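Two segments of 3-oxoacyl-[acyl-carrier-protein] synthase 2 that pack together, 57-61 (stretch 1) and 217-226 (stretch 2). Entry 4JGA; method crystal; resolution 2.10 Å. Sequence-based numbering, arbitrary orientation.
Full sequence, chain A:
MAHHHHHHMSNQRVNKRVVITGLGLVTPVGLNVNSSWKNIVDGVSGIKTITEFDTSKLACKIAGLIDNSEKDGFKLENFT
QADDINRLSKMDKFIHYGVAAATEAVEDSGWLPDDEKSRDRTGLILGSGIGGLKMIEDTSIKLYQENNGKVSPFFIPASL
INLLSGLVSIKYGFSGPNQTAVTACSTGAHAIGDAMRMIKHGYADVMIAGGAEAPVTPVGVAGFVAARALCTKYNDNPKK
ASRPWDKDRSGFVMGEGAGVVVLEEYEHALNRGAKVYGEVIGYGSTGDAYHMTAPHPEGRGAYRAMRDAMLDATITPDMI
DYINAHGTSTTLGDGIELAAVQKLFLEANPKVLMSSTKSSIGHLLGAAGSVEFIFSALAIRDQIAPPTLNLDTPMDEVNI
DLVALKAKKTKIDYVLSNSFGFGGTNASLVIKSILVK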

# COMPACT_ATOMS: atom_id res chain seq x y z
N LYS A 57 13.54 -26.16 -14.05
CA LYS A 57 14.02 -25.08 -14.95
C LYS A 57 14.40 -23.81 -14.21
O LYS A 57 14.72 -22.82 -14.85
CB LYS A 57 12.98 -24.71 -16.03
N LEU A 58 14.34 -23.80 -12.88
CA LEU A 58 14.69 -22.62 -12.10
C LEU A 58 16.08 -22.73 -11.51
O LEU A 58 16.43 -23.75 -10.91
CB LEU A 58 13.69 -22.43 -10.97
CG LEU A 58 12.29 -22.09 -11.46
CD1 LEU A 58 11.31 -22.16 -10.30
CD2 LEU A 58 12.29 -20.73 -12.15
N ALA A 59 16.87 -21.68 -11.69
CA ALA A 59 18.25 -21.67 -11.23
C ALA A 59 18.36 -21.60 -9.72
O ALA A 59 19.36 -22.02 -9.15
CB ALA A 59 18.99 -20.50 -11.86
N CYS A 60 17.34 -21.05 -9.05
CA CYS A 60 17.25 -21.09 -7.57
C CYS A 60 16.17 -22.07 -7.16
O CYS A 60 15.07 -22.01 -7.64
CB CYS A 60 16.94 -19.72 -6.99
SG CYS A 60 16.82 -19.74 -5.17
N LYS A 61 16.52 -23.02 -6.29
CA LYS A 61 15.66 -24.15 -6.00
C LYS A 61 15.32 -24.23 -4.52
O LYS A 61 14.80 -25.23 -4.06
CB LYS A 61 16.36 -25.45 -6.43
CG LYS A 61 16.62 -25.52 -7.93
CD LYS A 61 17.53 -26.68 -8.30
CE LYS A 61 18.04 -26.52 -9.72
NZ LYS A 61 16.95 -26.62 -10.73
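Stretch 2 (217-226) TPVGVAGFVA

This is a small, mainly apolar contact, in which one side of a helix in stretch 2 rests against an irregular segment of stretch 1 with no hydrogen bond between them. The surface buried, both sides summed, is 247 Å².

Stretch 1 has no regular helix or strand. Leu 58 and Cys 60 have extended backbone angles, with phi/psi of -101/131 and -107/127, while Ala 59 between them turns at -71/-26. Both Leu 58 and Cys 60 direct CA-to-CB toward stretch 2. Stretch 2 is helical from Pro 218 to Ala 226. Thr 217 is the N-cap: Thr 217 OG1 accepts from Gly 220 N at 3.1 Å. Backbone i to i+4 bonds follow, from Val 221 N to Thr 217 O at 2.9 Å through Ala 226 N to Ala 222 O at 2.9 Å.

Stretch 1 runs across the helix rather than along it. Leu 58 CA lies 6.6 Å from Ala 222 CA, and Cys 60 CA lies 6.9 Å from Val 225 CA.

Leu 58 has the largest covered area, 69 Å². Its rotamer is m at chi1 and t at chi2. Leu 58 CD1 meets Val 221 CG1 at 4.1 Å, and Leu 58 CD2 lies 4.0 Å from Ala 222 CB. Leu 58 CD2 is also 4.3 Å from Pro 218 O. Pro 218 O already accepts the helical bond from Ala 222 N at 3.0 Å.

Val 221 and Val 225 are one helical turn apart, so both can point toward stretch 1. Both are t at chi1. Cys 60 bridges them: Cys 60 CB is 4.3 Å from Val 221 CG1 and 4.0 Å from Val 225 CG2. The tightest approach in the contact is from its backbone, with Cys 60 O 3.7 Å from Val 221 CG1. A methyl carbon is no hydrogen-bond donor of the usual kind, so this is packing. Ala 59 adds a contact at the margin, with Ala 59 CB 4.1 Å from Val 225 CG1.

The rest of the helix faces elsewhere. Val 219 points away, and Gly 220, Gly 223 and Phe 224 make no contact with stretch 1. Lys 61 also points away; Lys 61 NZ returns to its own stretch and donates to Leu 58 O at 2.9 Å. The Lys 57 side chain is not modelled beyond CB.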

# COMPACT_ATOMS: atom_id res chain seq x y z
N THR A 217 6.54 -18.70 -5.72
CA THR A 217 5.79 -19.32 -6.80
C THR A 217 6.70 -19.40 -8.02
O THR A 217 7.78 -18.76 -8.06
CB THR A 217 4.52 -18.48 -7.16
OG1 THR A 217 4.88 -17.41 -8.05
CG2 THR A 217 3.90 -17.90 -5.90
N PRO A 218 6.25 -20.14 -9.06
CA PRO A 218 7.11 -20.27 -10.24
C PRO A 218 7.48 -18.90 -10.85
O PRO A 218 8.66 -18.62 -11.14
CB PRO A 218 6.24 -21.09 -11.21
CG PRO A 218 5.35 -21.92 -10.32
CD PRO A 218 5.05 -20.99 -9.16
N VAL A 219 6.50 -18.04 -11.00
CA VAL A 219 6.76 -16.73 -11.63
C VAL A 219 7.50 -15.79 -10.68
O VAL A 219 8.33 -14.98 -11.11
CB VAL A 219 5.48 -16.10 -12.21
CG1 VAL A 219 4.69 -15.39 -11.14
CG2 VAL A 219 5.82 -15.11 -13.32
N GLY A 220 7.27 -15.95 -9.38
CA GLY A 220 8.00 -15.20 -8.36
C GLY A 220 9.49 -15.51 -8.33
O GLY A 220 10.33 -14.59 -8.36
N VAL A 221 9.83 -16.78 -8.23
CA VAL A 221 11.21 -17.18 -8.22
C VAL A 221 11.86 -16.81 -9.56
O VAL A 221 12.96 -16.29 -9.59
CB VAL A 221 11.38 -18.70 -7.95
CG1 VAL A 221 12.85 -19.10 -8.01
CG2 VAL A 221 10.78 -19.06 -6.58
N ALA A 222 11.17 -17.11 -10.67
CA ALA A 222 11.70 -16.77 -12.00
C ALA A 222 11.97 -15.26 -12.08
O ALA A 222 13.01 -14.84 -12.59
CB ALA A 222 10.74 -17.19 -13.09
N GLY A 223 11.07 -14.47 -11.52
CA GLY A 223 11.22 -13.01 -11.47
C GLY A 223 12.48 -12.54 -10.80
O GLY A 223 13.25 -11.75 -11.35
N PHE A 224 12.73 -13.08 -9.61
CA PHE A 224 13.91 -12.69 -8.84
C PHE A 224 15.19 -13.26 -9.41
O PHE A 224 16.23 -12.59 -9.36
CB PHE A 224 13.73 -13.01 -7.35
CG PHE A 224 12.83 -12.03 -6.64
CD1 PHE A 224 13.29 -10.77 -6.32
CD2 PHE A 224 11.52 -12.35 -6.35
CE1 PHE A 224 12.48 -9.86 -5.70
CE2 PHE A 224 10.68 -11.44 -5.71
CZ PHE A 224 11.17 -10.18 -5.38
N VAL A 225 15.12 -14.45 -10.00
CA VAL A 225 16.27 -14.99 -10.70
C VAL A 225 16.62 -14.05 -11.84
O VAL A 225 17.80 -13.72 -12.04
CB VAL A 225 16.01 -16.43 -11.22
CG1 VAL A 225 17.08 -16.87 -12.24
CG2 VAL A 225 15.94 -17.40 -10.05
N ALA A 226 15.60 -13.60 -12.59
CA ALA A 226 15.86 -12.77 -13.78
C ALA A 226 16.41 -11.39 -13.39
O ALA A 226 17.21 -10.84 -14.09
CB ALA A 226 14.61 -12.63 -14.64